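Local coordinates for protein agmatine N-acetyltransferase (PDB 7CIW) that transfers the acetyl group of acetyl-CoA to the amine of agmatine, and is held here with coenzyme A and the product N-acetylagmatine, at residues A48-F52 against W100-L104; A74-K80 against C125-L131; K80-P85 against E111-C117; V175-Q181 against T211-H215. The protein carries 1 engineered substitution. All blocks are in the same frame, centred on the assembly; numbering follows the deposited sequence.

Interaction 1: A48-F52 against W100-L104. With G0R (N-(4-carbamimidamidobutyl)ethanamide), chain C.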
# COMPACT_ATOMS: atom_id res chain seq x y z
N ALA A 48 15.50 -1.89 3.06
CA ALA A 48 14.64 -1.28 4.07
C ALA A 48 13.20 -1.17 3.59
O ALA A 48 12.26 -1.28 4.39
CB ALA A 48 15.19 0.10 4.44
N ASP A 49 13.02 -0.95 2.29
CA ASP A 49 11.69 -0.92 1.68
C ASP A 49 10.99 -2.26 1.85
O ASP A 49 9.89 -2.35 2.41
CB ASP A 49 11.86 -0.56 0.19
CG ASP A 49 10.54 -0.37 -0.56
OD1 ASP A 49 9.49 -0.93 -0.17
OD2 ASP A 49 10.58 0.33 -1.60
N LYS A 50 11.64 -3.33 1.39
CA LYS A 50 11.10 -4.68 1.55
C LYS A 50 10.87 -5.01 3.02
O LYS A 50 9.84 -5.60 3.38
CB LYS A 50 12.07 -5.69 0.93
CG LYS A 50 12.35 -5.42 -0.55
CD LYS A 50 13.25 -6.48 -1.19
CE LYS A 50 14.69 -6.34 -0.73
NZ LYS A 50 15.60 -7.32 -1.42
N GLU A 51 11.82 -4.66 3.88
CA GLU A 51 11.70 -4.98 5.30
C GLU A 51 10.50 -4.28 5.92
O GLU A 51 9.81 -4.86 6.77
CB GLU A 51 12.99 -4.59 6.02
CG GLU A 51 14.12 -5.57 5.78
CD GLU A 51 15.39 -5.18 6.52
OE1 GLU A 51 15.28 -4.56 7.60
OE2 GLU A 51 16.49 -5.50 6.02
N PHE A 52 10.22 -3.04 5.51
CA PHE A 52 9.06 -2.35 6.07
C PHE A 52 7.77 -3.06 5.70
O PHE A 52 6.89 -3.25 6.55
CB PHE A 52 8.99 -0.91 5.61
CG PHE A 52 7.66 -0.29 5.92
CD1 PHE A 52 7.27 -0.12 7.24
CD2 PHE A 52 6.76 0.03 4.92
CE1 PHE A 52 6.03 0.41 7.56
CE2 PHE A 52 5.52 0.56 5.23
CZ PHE A 52 5.16 0.75 6.56
N TRP A 100 14.60 4.21 -1.21
CA TRP A 100 13.60 4.18 -0.15
C TRP A 100 13.40 5.57 0.44
O TRP A 100 12.27 5.97 0.75
CB TRP A 100 14.04 3.18 0.92
CG TRP A 100 13.11 2.94 2.08
CD1 TRP A 100 13.48 2.85 3.39
CD2 TRP A 100 11.69 2.72 2.05
NE1 TRP A 100 12.38 2.59 4.18
CE2 TRP A 100 11.28 2.50 3.38
CE3 TRP A 100 10.74 2.67 1.03
CZ2 TRP A 100 9.95 2.27 3.72
CZ3 TRP A 100 9.43 2.44 1.37
CH2 TRP A 100 9.04 2.23 2.70
N GLY A 101 14.49 6.34 0.59
CA GLY A 101 14.36 7.69 1.11
C GLY A 101 13.50 8.58 0.23
O GLY A 101 12.71 9.38 0.74
N SER A 102 13.64 8.46 -1.09
CA SER A 102 12.80 9.23 -2.01
C SER A 102 11.34 8.80 -1.92
O SER A 102 10.43 9.65 -1.89
CB SER A 102 13.31 9.06 -3.45
OG SER A 102 14.58 9.66 -3.62
N ILE A 103 11.10 7.49 -1.85
CA ILE A 103 9.74 6.99 -1.73
C ILE A 103 9.14 7.43 -0.39
O ILE A 103 8.00 7.92 -0.33
CB ILE A 103 9.73 5.46 -1.89
CG1 ILE A 103 10.19 5.09 -3.32
CG2 ILE A 103 8.37 4.86 -1.54
CD1 ILE A 103 10.26 3.59 -3.59
N LEU A 104 9.90 7.30 0.69
CA LEU A 104 9.41 7.72 2.00
C LEU A 104 9.15 9.22 2.06
O LEU A 104 8.21 9.65 2.74
CB LEU A 104 10.40 7.33 3.09
CG LEU A 104 10.20 5.93 3.68
CD1 LEU A 104 11.34 5.63 4.63
CD2 LEU A 104 8.85 5.81 4.38
C10 G0R C . 6.85 0.97 -1.36
N12 G0R C . 7.71 1.06 -2.54
C1 G0R C . -1.59 0.26 -1.90
C2 G0R C . -0.24 0.62 -2.51
C5 G0R C . 1.58 2.34 -2.87
C6 G0R C . 2.66 2.37 -1.78
C7 G0R C . 3.98 2.97 -2.28
C8 G0R C . 5.10 1.97 -2.57
N4 G0R C . 0.29 1.95 -2.31
N9 G0R C . 5.67 1.39 -1.38
N11 G0R C . 7.36 0.39 -0.14
O3 G0R C . 0.37 -0.19 -3.12
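Trp-100 lays its indole over the backbone of Asp-49, whose CA stands 3.7 Å from the centroid of the six-membered ring and 13° off its normal, a CH-pi contact over the middle of the face. At the pyrrole end Ala-48 brings CB to 3.4 Å from Trp-100 CD1. Leu-104, one turn further along the same helix as the tryptophan, rests CD1 on the opposite face, toward the rim, which leaves the indole gripped between two layers. The ring gets there because Trp-100 CG lies anti to the backbone N (chi1 -177°), carrying it across from helix 99-114 to helix 47-54. The segment axes, 10.8 Å apart, are bridged mainly by this indole, and in this GNAT-family enzyme the two helices line the far end of the amine-substrate pocket, where the guanidino group of N-acetylagmatine lies. Each oxygen of Asp-49 takes one of its nitrogens: ligand N11 gives to Asp-49 OD1 at an unusually short 2.5 Å, and N12 to OD2 at 3.1 Å. Tyr-31 OH also bonds to OD1, which probably helps fix the carboxylate's rotation. Ile-103 brings CD1 to 3.7 Å from ligand N12, an apolar boundary beside the charged pair. Further along, Phe-52 CB packs 3.8 Å from Trp-100 CZ2; the two rings meet obliquely, and the phenylalanine continues edge-to-face with His-129.

Interaction 2: A74-K80 against C125-L131. With G0R (N-(4-carbamimidamidobutyl)ethanamide), chain C; COA (coenzyme A), chain B.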
# COMPACT_ATOMS: atom_id res chain seq x y z
N ALA A 74 -1.72 -10.02 -3.52
CA ALA A 74 -1.34 -9.80 -2.13
C ALA A 74 -1.72 -8.40 -1.70
O ALA A 74 -1.72 -7.46 -2.50
CB ALA A 74 0.18 -10.00 -1.93
N VAL A 75 -2.01 -8.26 -0.40
CA VAL A 75 -2.23 -6.96 0.21
C VAL A 75 -1.46 -6.90 1.53
O VAL A 75 -1.40 -7.89 2.27
CB VAL A 75 -3.74 -6.68 0.40
CG1 VAL A 75 -4.39 -7.69 1.37
CG2 VAL A 75 -4.00 -5.21 0.83
N VAL A 76 -0.81 -5.77 1.78
CA VAL A 76 -0.05 -5.56 2.99
C VAL A 76 -0.65 -4.34 3.68
O VAL A 76 -0.77 -3.28 3.06
CB VAL A 76 1.45 -5.34 2.70
CG1 VAL A 76 2.19 -4.91 3.96
CG2 VAL A 76 2.06 -6.59 2.10
N ALA A 77 -1.06 -4.50 4.93
CA ALA A 77 -1.68 -3.41 5.67
C ALA A 77 -1.13 -3.40 7.09
O ALA A 77 -0.65 -4.42 7.59
CB ALA A 77 -3.21 -3.53 5.67
N GLY A 78 -1.20 -2.24 7.73
CA GLY A 78 -0.81 -2.14 9.12
C GLY A 78 -1.40 -0.93 9.80
O GLY A 78 -1.91 -0.01 9.16
N PRO A 79 -1.32 -0.90 11.13
CA PRO A 79 -1.96 0.17 11.90
C PRO A 79 -1.16 1.46 11.90
O PRO A 79 0.06 1.48 11.74
CB PRO A 79 -2.00 -0.41 13.32
CG PRO A 79 -0.72 -1.21 13.38
CD PRO A 79 -0.58 -1.84 12.00
N LYS A 80 -1.89 2.57 12.10
CA LYS A 80 -1.24 3.84 12.37
C LYS A 80 -2.12 4.66 13.31
O LYS A 80 -3.33 4.44 13.40
CB LYS A 80 -0.94 4.62 11.08
CG LYS A 80 -2.15 5.14 10.33
CD LYS A 80 -1.71 5.79 9.01
CE LYS A 80 -2.88 6.45 8.31
NZ LYS A 80 -2.48 7.02 6.98
N CYS A 125 -6.09 4.04 12.45
CA CYS A 125 -6.52 3.71 11.11
C CYS A 125 -5.75 2.48 10.65
O CYS A 125 -4.60 2.28 11.04
CB CYS A 125 -6.29 4.91 10.16
SG CYS A 125 -6.86 4.72 8.45
N LEU A 126 -6.40 1.64 9.86
CA LEU A 126 -5.70 0.54 9.20
C LEU A 126 -5.29 1.01 7.81
O LEU A 126 -6.14 1.28 6.96
CB LEU A 126 -6.59 -0.70 9.11
CG LEU A 126 -5.93 -1.98 8.60
CD1 LEU A 126 -4.66 -2.30 9.36
CD2 LEU A 126 -6.91 -3.14 8.75
N HIS A 127 -3.98 1.11 7.58
CA HIS A 127 -3.47 1.65 6.33
C HIS A 127 -3.00 0.53 5.41
O HIS A 127 -2.22 -0.33 5.83
CB HIS A 127 -2.32 2.61 6.62
CG HIS A 127 -1.84 3.35 5.41
ND1 HIS A 127 -2.49 4.46 4.92
CD2 HIS A 127 -0.80 3.12 4.58
CE1 HIS A 127 -1.86 4.89 3.84
NE2 HIS A 127 -0.83 4.10 3.61
N VAL A 128 -3.43 0.58 4.15
CA VAL A 128 -3.00 -0.41 3.16
C VAL A 128 -1.70 0.09 2.51
O VAL A 128 -1.70 1.09 1.80
CB VAL A 128 -4.09 -0.65 2.11
CG1 VAL A 128 -3.57 -1.59 1.01
CG2 VAL A 128 -5.33 -1.22 2.78
N HIS A 129 -0.60 -0.62 2.79
CA HIS A 129 0.73 -0.24 2.31
C HIS A 129 1.06 -0.80 0.93
O HIS A 129 1.91 -0.22 0.24
CB HIS A 129 1.80 -0.70 3.31
CG HIS A 129 1.75 0.02 4.62
ND1 HIS A 129 2.07 1.35 4.74
CD2 HIS A 129 1.39 -0.39 5.86
CE1 HIS A 129 1.93 1.72 6.00
NE2 HIS A 129 1.50 0.69 6.69
N ALA A 130 0.44 -1.90 0.52
CA ALA A 130 0.75 -2.47 -0.79
C ALA A 130 -0.40 -3.34 -1.26
O ALA A 130 -1.03 -4.02 -0.45
CB ALA A 130 2.04 -3.29 -0.73
N LEU A 131 -0.69 -3.27 -2.55
CA LEU A 131 -1.71 -4.10 -3.20
C LEU A 131 -1.22 -4.45 -4.59
O LEU A 131 -0.92 -3.55 -5.37
CB LEU A 131 -3.04 -3.35 -3.28
CG LEU A 131 -4.18 -4.15 -3.90
CD1 LEU A 131 -4.62 -5.24 -2.95
CD2 LEU A 131 -5.33 -3.21 -4.24
C10 G0R C . 6.85 0.97 -1.36
N12 G0R C . 7.71 1.06 -2.54
C1 G0R C . -1.59 0.26 -1.90
C2 G0R C . -0.24 0.62 -2.51
C5 G0R C . 1.58 2.34 -2.87
C6 G0R C . 2.66 2.37 -1.78
C7 G0R C . 3.98 2.97 -2.28
C8 G0R C . 5.10 1.97 -2.57
N4 G0R C . 0.29 1.95 -2.31
N9 G0R C . 5.67 1.39 -1.38
N11 G0R C . 7.36 0.39 -0.14
O3 G0R C . 0.37 -0.19 -3.12
N1A COA B . -2.71 -2.04 -16.21
C2A COA B . -3.66 -1.98 -17.18
N3A COA B . -4.98 -2.27 -16.89
C4A COA B . -5.33 -2.62 -15.64
C5A COA B . -4.39 -2.69 -14.69
C6A COA B . -3.07 -2.39 -14.99
N6A COA B . -1.72 -2.32 -14.30
N7A COA B . -4.96 -3.06 -13.52
C8A COA B . -6.27 -3.23 -13.73
N9A COA B . -6.49 -2.95 -15.03
C1B COA B . -7.58 -2.99 -15.82
C2B COA B . -8.09 -4.45 -15.80
O2B COA B . -7.37 -5.32 -16.76
C3B COA B . -9.42 -4.37 -16.01
O3B COA B . -9.80 -4.06 -17.37
P3B COA B . -10.17 -5.21 -18.51
O7A COA B . -10.78 -6.43 -17.85
O8A COA B . -11.09 -4.60 -19.58
O9A COA B . -8.84 -5.58 -19.15
C4B COA B . -9.85 -3.01 -15.20
O4B COA B . -8.78 -2.23 -15.16
C5B COA B . -10.40 -3.32 -13.83
O5B COA B . -9.56 -4.31 -13.24
P1A COA B . -9.52 -4.53 -11.58
O1A COA B . -10.15 -3.37 -10.80
O2A COA B . -10.14 -5.88 -11.25
O3A COA B . -7.92 -4.52 -11.23
P2A COA B . -7.10 -5.62 -10.33
O4A COA B . -7.04 -6.94 -11.05
O5A COA B . -7.72 -5.72 -8.95
O6A COA B . -5.61 -4.93 -10.30
CBP COA B . -4.06 -3.56 -9.25
CCP COA B . -5.48 -3.65 -9.75
CDP COA B . -3.93 -4.50 -8.01
CEP COA B . -3.75 -2.11 -8.85
CAP COA B . -3.13 -3.96 -10.40
OAP COA B . -3.22 -2.98 -11.41
C9P COA B . -1.65 -4.09 -9.99
O9P COA B . -1.23 -5.03 -9.39
N8P COA B . -0.75 -3.03 -10.39
C7P COA B . 0.70 -3.10 -10.10
C6P COA B . 1.09 -2.73 -8.60
C5P COA B . 0.39 -1.44 -8.27
O5P COA B . 0.51 -0.45 -8.95
N4P COA B . -0.47 -1.47 -7.05
C3P COA B . -1.27 -0.35 -6.59
C2P COA B . -0.44 0.84 -6.11
S1P COA B . -1.73 1.91 -5.40
O HOH W 1 1.49 1.44 9.39
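Val-76 and Ala-130 form an antiparallel hydrogen-bonded pair whose straighter bond, from Val-76 N to Ala-130 O, measures 2.8 Å with 166° at the hydrogen. Val-76 O takes two donors, Ala-130 N at 3.1 Å and His-129 N at 2.7 Å; both residues stand opposite Val-76, a classic beta bulge. Packing is tightest on the side carrying Val-75, Ala-77, Leu-126, Val-128 and Leu-131. Val-75 CG1 lies between backbone N and carbonyl carbon (chi1 63°), which sends CG2 anti to the N and onto Val-128 CG1 at 3.6 Å, while Val-75 CB lies 3.8 Å from Leu-131 CD1. On the other face extended Lys-80 passes His-127 CB, its NZ held by Glu-111 and weakly by Ser-163, which also bonds His-127 ND1. Looseness is confined to exposed Pro-79, where water 1 spans the strands, 2.8 Å from both Pro-79 O and His-129 NE2; the backbone bonds continue to Lys-80 and Cys-125. A bulge in this strand is a hallmark of the GNAT fold, associated with the parting of strands 125-133 and 161-166, between which the cofactor's arm enters. Leu-131 O accepts from coenzyme A N4P at 2.7 Å, and Leu-131 N bonds weakly to the product's acetyl oxygen O3. Strand 161-166 continues the sheet beyond segment 125-131. The Val-75 face packs on helix 142-156, and across the sheet Ala-130 touches Tyr-30 of helix 19-30.

Interaction 3: K80-P85 against E111-C117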
# COMPACT_ATOMS: atom_id res chain seq x y z
N LYS A 80 -1.89 2.57 12.10
CA LYS A 80 -1.24 3.84 12.37
C LYS A 80 -2.12 4.66 13.31
O LYS A 80 -3.33 4.44 13.40
CB LYS A 80 -0.94 4.62 11.08
CG LYS A 80 -2.15 5.14 10.33
CD LYS A 80 -1.71 5.79 9.01
CE LYS A 80 -2.88 6.45 8.31
NZ LYS A 80 -2.48 7.02 6.98
N ASP A 81 -1.49 5.59 14.02
CA ASP A 81 -2.20 6.47 14.93
C ASP A 81 -1.86 7.93 14.63
O ASP A 81 -1.24 8.23 13.60
CB ASP A 81 -1.88 6.10 16.39
CG ASP A 81 -0.41 6.32 16.76
OD1 ASP A 81 0.35 6.88 15.93
OD2 ASP A 81 -0.02 5.94 17.88
N SER A 82 -2.24 8.84 15.52
CA SER A 82 -2.05 10.26 15.27
C SER A 82 -0.58 10.68 15.30
O SER A 82 -0.28 11.82 14.92
CB SER A 82 -2.84 11.08 16.27
OG SER A 82 -2.34 10.89 17.58
N HIS A 83 0.32 9.81 15.75
CA HIS A 83 1.75 10.08 15.71
C HIS A 83 2.38 9.73 14.37
O HIS A 83 3.54 10.08 14.13
CB HIS A 83 2.44 9.30 16.84
CG HIS A 83 3.87 9.70 17.07
ND1 HIS A 83 4.93 8.87 16.78
CD2 HIS A 83 4.40 10.84 17.57
CE1 HIS A 83 6.06 9.48 17.08
NE2 HIS A 83 5.77 10.68 17.56
N GLU A 84 1.64 9.07 13.47
CA GLU A 84 2.25 8.64 12.21
C GLU A 84 2.84 9.77 11.37
O GLU A 84 3.88 9.55 10.74
CB GLU A 84 1.23 7.83 11.40
CG GLU A 84 1.84 7.10 10.19
CD GLU A 84 2.83 6.00 10.57
OE1 GLU A 84 3.06 5.74 11.77
OE2 GLU A 84 3.39 5.38 9.63
N PRO A 85 2.27 10.98 11.32
CA PRO A 85 2.96 12.04 10.55
C PRO A 85 4.37 12.32 11.06
O PRO A 85 5.30 12.47 10.26
CB PRO A 85 2.03 13.25 10.71
CG PRO A 85 0.66 12.62 10.88
CD PRO A 85 0.92 11.41 11.74
N GLU A 111 1.24 11.60 4.24
CA GLU A 111 0.73 11.33 5.58
C GLU A 111 0.52 12.62 6.36
O GLU A 111 -0.47 12.77 7.08
CB GLU A 111 1.70 10.40 6.32
CG GLU A 111 1.37 10.18 7.79
CD GLU A 111 0.15 9.30 7.98
OE1 GLU A 111 -0.03 8.37 7.17
OE2 GLU A 111 -0.64 9.56 8.92
N THR A 112 1.44 13.58 6.22
CA THR A 112 1.27 14.86 6.88
C THR A 112 0.04 15.59 6.36
O THR A 112 -0.70 16.20 7.14
CB THR A 112 2.52 15.72 6.68
OG1 THR A 112 3.61 15.15 7.39
CG2 THR A 112 2.27 17.15 7.17
N ALA A 113 -0.20 15.52 5.05
CA ALA A 113 -1.33 16.22 4.46
C ALA A 113 -2.66 15.56 4.82
O ALA A 113 -3.67 16.25 4.98
CB ALA A 113 -1.17 16.30 2.94
N THR A 114 -2.68 14.23 4.95
CA THR A 114 -3.96 13.55 5.20
C THR A 114 -4.28 13.51 6.69
O THR A 114 -5.42 13.81 7.08
CB THR A 114 -3.95 12.14 4.62
OG1 THR A 114 -2.81 11.41 5.10
CG2 THR A 114 -3.89 12.20 3.10
N ASP A 115 -3.32 13.12 7.52
CA ASP A 115 -3.42 13.20 8.98
C ASP A 115 -4.78 12.69 9.47
O ASP A 115 -5.53 13.38 10.16
CB ASP A 115 -3.17 14.64 9.45
CG ASP A 115 -2.78 14.74 10.93
OD1 ASP A 115 -2.69 13.71 11.62
OD2 ASP A 115 -2.58 15.87 11.41
N VAL A 116 -5.10 11.45 9.09
CA VAL A 116 -6.51 11.04 9.09
C VAL A 116 -7.05 10.88 10.49
O VAL A 116 -8.27 10.96 10.70
CB VAL A 116 -6.72 9.75 8.29
CG1 VAL A 116 -6.45 9.97 6.81
CG2 VAL A 116 -5.89 8.58 8.89
N CYS A 117 -6.20 10.60 11.48
CA CYS A 117 -6.70 10.44 12.84
C CYS A 117 -7.23 11.75 13.39
O CYS A 117 -8.30 11.79 14.02
CB CYS A 117 -5.58 9.87 13.72
SG CYS A 117 -5.30 8.10 13.33
O HOH W 2 -3.05 9.95 7.58
O HOH W 3 -3.74 8.42 5.12
O HOH W 4 -2.27 8.85 10.96
O HOH W 5 4.73 12.49 7.70
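Lys-80 NZ donates to Glu-111 OE1 at 2.8 Å, a salt bridge received on the syn lone pair, the two side chains arriving from opposite directions. Water 2 reinforces it, accepting from Lys-80 NZ and Val-116 N while giving to Glu-111 OE2 at 2.8 Å and to Thr-114 OG1. Water 4 donates to both Glu-111 OE2 and Asp-81 O, linking the carboxylate to the backbone of the turn. The acid is brought round by a bend at its second torsion (chi2 73°), with CG anti to the backbone N. Its CG then presses on Pro-85 CA at 3.7 Å. Glu-84 CG sits over one face of the Glu-111 carboxylate, 3.5 Å from Glu-111 CD, the two carboxylate planes nearly perpendicular at 89°. Further out, Pro-85 CG reaches Asp-115 OD1 at 3.6 Å, an oxygen salt-bridged to Arg-118; Lys-80 CE rests 3.7 Å from Val-116 CG2; and Cys-117 SG packs 3.7 Å from Asp-81 C. The contact thus ties the exit of strand 70-80 to the end of helix 99-114 and the start of helix 116-119. A leucine in place of Glu-111 would probably leave the buried ammonium of Lys-80 without its opposite charge and take from waters 2 and 4 the carboxylate oxygen they share. The direct bond and the waters round Lys-80 NZ, which also bonds weakly to Ser-163, probably favour the charged form of both Lys-80 and Glu-111.

Interaction 4: V175-Q181 against T211-H215. With COA (coenzyme A), chain B.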
# COMPACT_ATOMS: atom_id res chain seq x y z
N VAL A 175 -10.82 1.39 -5.69
CA VAL A 175 -11.38 1.73 -4.39
C VAL A 175 -12.57 2.65 -4.54
O VAL A 175 -13.46 2.65 -3.69
CB VAL A 175 -10.32 2.32 -3.44
CG1 VAL A 175 -9.23 1.30 -3.18
CG2 VAL A 175 -9.71 3.58 -4.02
N GLN A 176 -12.64 3.41 -5.63
CA GLN A 176 -13.87 4.13 -5.95
C GLN A 176 -15.04 3.16 -6.09
O GLN A 176 -16.14 3.41 -5.58
CB GLN A 176 -13.70 4.90 -7.25
CG GLN A 176 -12.90 6.16 -7.14
CD GLN A 176 -12.85 6.89 -8.45
OE1 GLN A 176 -12.71 6.27 -9.52
NE2 GLN A 176 -13.00 8.21 -8.40
N ARG A 177 -14.82 2.07 -6.82
CA ARG A 177 -15.85 1.05 -6.98
C ARG A 177 -16.24 0.44 -5.64
O ARG A 177 -17.40 0.05 -5.44
CB ARG A 177 -15.34 -0.01 -7.96
CG ARG A 177 -15.87 -1.41 -7.79
CD ARG A 177 -15.54 -2.23 -9.03
NE ARG A 177 -14.43 -3.16 -8.84
CZ ARG A 177 -13.29 -3.13 -9.52
NH1 ARG A 177 -13.07 -2.21 -10.45
NH2 ARG A 177 -12.35 -4.04 -9.28
N LEU A 178 -15.30 0.37 -4.69
CA LEU A 178 -15.59 -0.13 -3.35
C LEU A 178 -16.28 0.91 -2.47
O LEU A 178 -16.69 0.56 -1.35
CB LEU A 178 -14.28 -0.58 -2.69
CG LEU A 178 -13.67 -1.81 -3.34
CD1 LEU A 178 -12.34 -2.17 -2.68
CD2 LEU A 178 -14.63 -3.00 -3.30
N GLY A 179 -16.44 2.14 -2.93
CA GLY A 179 -17.08 3.17 -2.13
C GLY A 179 -16.17 3.96 -1.23
O GLY A 179 -16.66 4.62 -0.30
N TYR A 180 -14.86 3.92 -1.44
CA TYR A 180 -13.97 4.79 -0.69
C TYR A 180 -14.15 6.23 -1.16
O TYR A 180 -14.63 6.49 -2.26
CB TYR A 180 -12.51 4.38 -0.90
CG TYR A 180 -12.01 3.15 -0.17
CD1 TYR A 180 -12.63 1.93 -0.32
CD2 TYR A 180 -10.86 3.22 0.62
CE1 TYR A 180 -12.15 0.79 0.34
CE2 TYR A 180 -10.37 2.10 1.26
CZ TYR A 180 -11.02 0.90 1.12
OH TYR A 180 -10.52 -0.21 1.77
N GLN A 181 -13.74 7.17 -0.31
CA GLN A 181 -13.81 8.59 -0.64
C GLN A 181 -12.41 9.19 -0.75
O GLN A 181 -11.54 8.93 0.07
CB GLN A 181 -14.61 9.37 0.41
CG GLN A 181 -16.09 9.01 0.47
CD GLN A 181 -16.43 8.19 1.69
OE1 GLN A 181 -16.25 8.65 2.82
NE2 GLN A 181 -16.92 6.97 1.48
N THR A 211 -5.16 9.74 -2.15
CA THR A 211 -5.41 9.03 -0.91
C THR A 211 -6.91 8.90 -0.68
O THR A 211 -7.64 9.89 -0.74
CB THR A 211 -4.76 9.75 0.26
OG1 THR A 211 -3.35 9.80 0.03
CG2 THR A 211 -5.01 9.01 1.57
N PHE A 212 -7.35 7.67 -0.42
CA PHE A 212 -8.75 7.35 -0.18
C PHE A 212 -8.92 6.74 1.21
O PHE A 212 -8.00 6.10 1.73
CB PHE A 212 -9.27 6.35 -1.21
CG PHE A 212 -9.43 6.89 -2.60
CD1 PHE A 212 -8.33 6.99 -3.47
CD2 PHE A 212 -10.68 7.26 -3.07
CE1 PHE A 212 -8.50 7.46 -4.76
CE2 PHE A 212 -10.84 7.74 -4.35
CZ PHE A 212 -9.75 7.84 -5.20
N VAL A 213 -10.10 6.94 1.79
CA VAL A 213 -10.45 6.31 3.05
C VAL A 213 -11.81 5.63 2.93
O VAL A 213 -12.65 5.99 2.11
CB VAL A 213 -10.47 7.31 4.24
CG1 VAL A 213 -9.14 8.01 4.37
CG2 VAL A 213 -11.59 8.32 4.05
N LEU A 214 -12.00 4.64 3.80
CA LEU A 214 -13.28 3.97 3.96
C LEU A 214 -13.65 3.99 5.43
O LEU A 214 -12.85 3.58 6.28
CB LEU A 214 -13.21 2.52 3.46
CG LEU A 214 -14.52 1.73 3.61
CD1 LEU A 214 -15.54 2.19 2.56
CD2 LEU A 214 -14.25 0.23 3.53
N HIS A 215 -14.85 4.46 5.75
CA HIS A 215 -15.30 4.49 7.13
C HIS A 215 -15.90 3.14 7.50
O HIS A 215 -16.78 2.63 6.80
CB HIS A 215 -16.32 5.61 7.34
CG HIS A 215 -15.76 6.97 7.07
ND1 HIS A 215 -15.21 7.76 8.06
CD2 HIS A 215 -15.62 7.66 5.92
CE1 HIS A 215 -14.77 8.88 7.53
NE2 HIS A 215 -15.00 8.85 6.23
N1A COA B . -2.71 -2.04 -16.21
C2A COA B . -3.66 -1.98 -17.18
N3A COA B . -4.98 -2.27 -16.89
C4A COA B . -5.33 -2.62 -15.64
C5A COA B . -4.39 -2.69 -14.69
C6A COA B . -3.07 -2.39 -14.99
N6A COA B . -1.72 -2.32 -14.30
N7A COA B . -4.96 -3.06 -13.52
C8A COA B . -6.27 -3.23 -13.73
N9A COA B . -6.49 -2.95 -15.03
C1B COA B . -7.58 -2.99 -15.82
C2B COA B . -8.09 -4.45 -15.80
O2B COA B . -7.37 -5.32 -16.76
C3B COA B . -9.42 -4.37 -16.01
O3B COA B . -9.80 -4.06 -17.37
P3B COA B . -10.17 -5.21 -18.51
O7A COA B . -10.78 -6.43 -17.85
O8A COA B . -11.09 -4.60 -19.58
O9A COA B . -8.84 -5.58 -19.15
C4B COA B . -9.85 -3.01 -15.20
O4B COA B . -8.78 -2.23 -15.16
C5B COA B . -10.40 -3.32 -13.83
O5B COA B . -9.56 -4.31 -13.24
P1A COA B . -9.52 -4.53 -11.58
O1A COA B . -10.15 -3.37 -10.80
O2A COA B . -10.14 -5.88 -11.25
O3A COA B . -7.92 -4.52 -11.23
P2A COA B . -7.10 -5.62 -10.33
O4A COA B . -7.04 -6.94 -11.05
O5A COA B . -7.72 -5.72 -8.95
O6A COA B . -5.61 -4.93 -10.30
CBP COA B . -4.06 -3.56 -9.25
CCP COA B . -5.48 -3.65 -9.75
CDP COA B . -3.93 -4.50 -8.01
CEP COA B . -3.75 -2.11 -8.85
CAP COA B . -3.13 -3.96 -10.40
OAP COA B . -3.22 -2.98 -11.41
C9P COA B . -1.65 -4.09 -9.99
O9P COA B . -1.23 -5.03 -9.39
N8P COA B . -0.75 -3.03 -10.39
C7P COA B . 0.70 -3.10 -10.10
C6P COA B . 1.09 -2.73 -8.60
C5P COA B . 0.39 -1.44 -8.27
O5P COA B . 0.51 -0.45 -8.95
N4P COA B . -0.47 -1.47 -7.05
C3P COA B . -1.27 -0.35 -6.59
C2P COA B . -0.44 0.84 -6.11
S1P COA B . -1.73 1.91 -5.40
O HOH W 6 -14.76 10.52 4.15
O HOH W 7 -16.74 5.37 3.77
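Tyr-180 turns one ring face squarely to Leu-214, whose CB lies 3.5 Å from the ring centroid and only 7° off its normal, a CH-pi contact over the centre. Val-175 backs the other face, its CB set toward the rim. The same valine also serves Phe-212: Val-175 CG2 lies over one face of the Phe-212 ring, a CH-pi contact, 3.8 Å from its centroid, and one branched side chain thus wedges between two aromatic residues. Tyr-180 CG is anti to the carbonyl carbon (chi1 -76°), which swings the ring under Leu-214 CB. Tyr-180 CB packs separately, 3.8 Å from Phe-212 CB. With the ring cut back to an alanine, Val-175 and Leu-214 are likely to face a gap where it now separates them. At the surface the Gln-181 amide and the His-215 ring are nearly coplanar, Gln-181 OE1 meeting the ring edge 3.3 Å from His-215 CD2, and water 6 bonds both. Backbone bonds between Gln-181 and Val-213 pair the strands antiparallel, just after the Schellman motif formed at Gly-179, whose positive phi suits glycine. Before that turn, Arg-177 NH2 donates to the coenzyme A phosphate oxygen O1A at 2.8 Å. Helix 142-156 lies against Val-175, Leu-178 and Tyr-180 through Met-147, while strand 208-215 runs between strands 161-166 and 181-187.

How the interactions relate
Interactions 1 and 2 hold the two ends of N-acetylagmatine, with centres 15 Å apart, and they touch where Phe-52 CZ lies 3.4 Å from His-129 CE1. Interaction 2 also shares coenzyme A with interaction 4: one binds the pantetheine arm, the other a phosphate, and both reach the same sheet, with nearest atoms about 5 Å apart. Interaction 3 is remote from the cofactor, the Lys-80 side chain being about 13 Å away. It touches interaction 2, with which it shares Lys-80, and interaction 4, where Thr-114 CG2 comes within 3.7 Å of Thr-211 CG2; with interaction 1 it shares only helix 99-114.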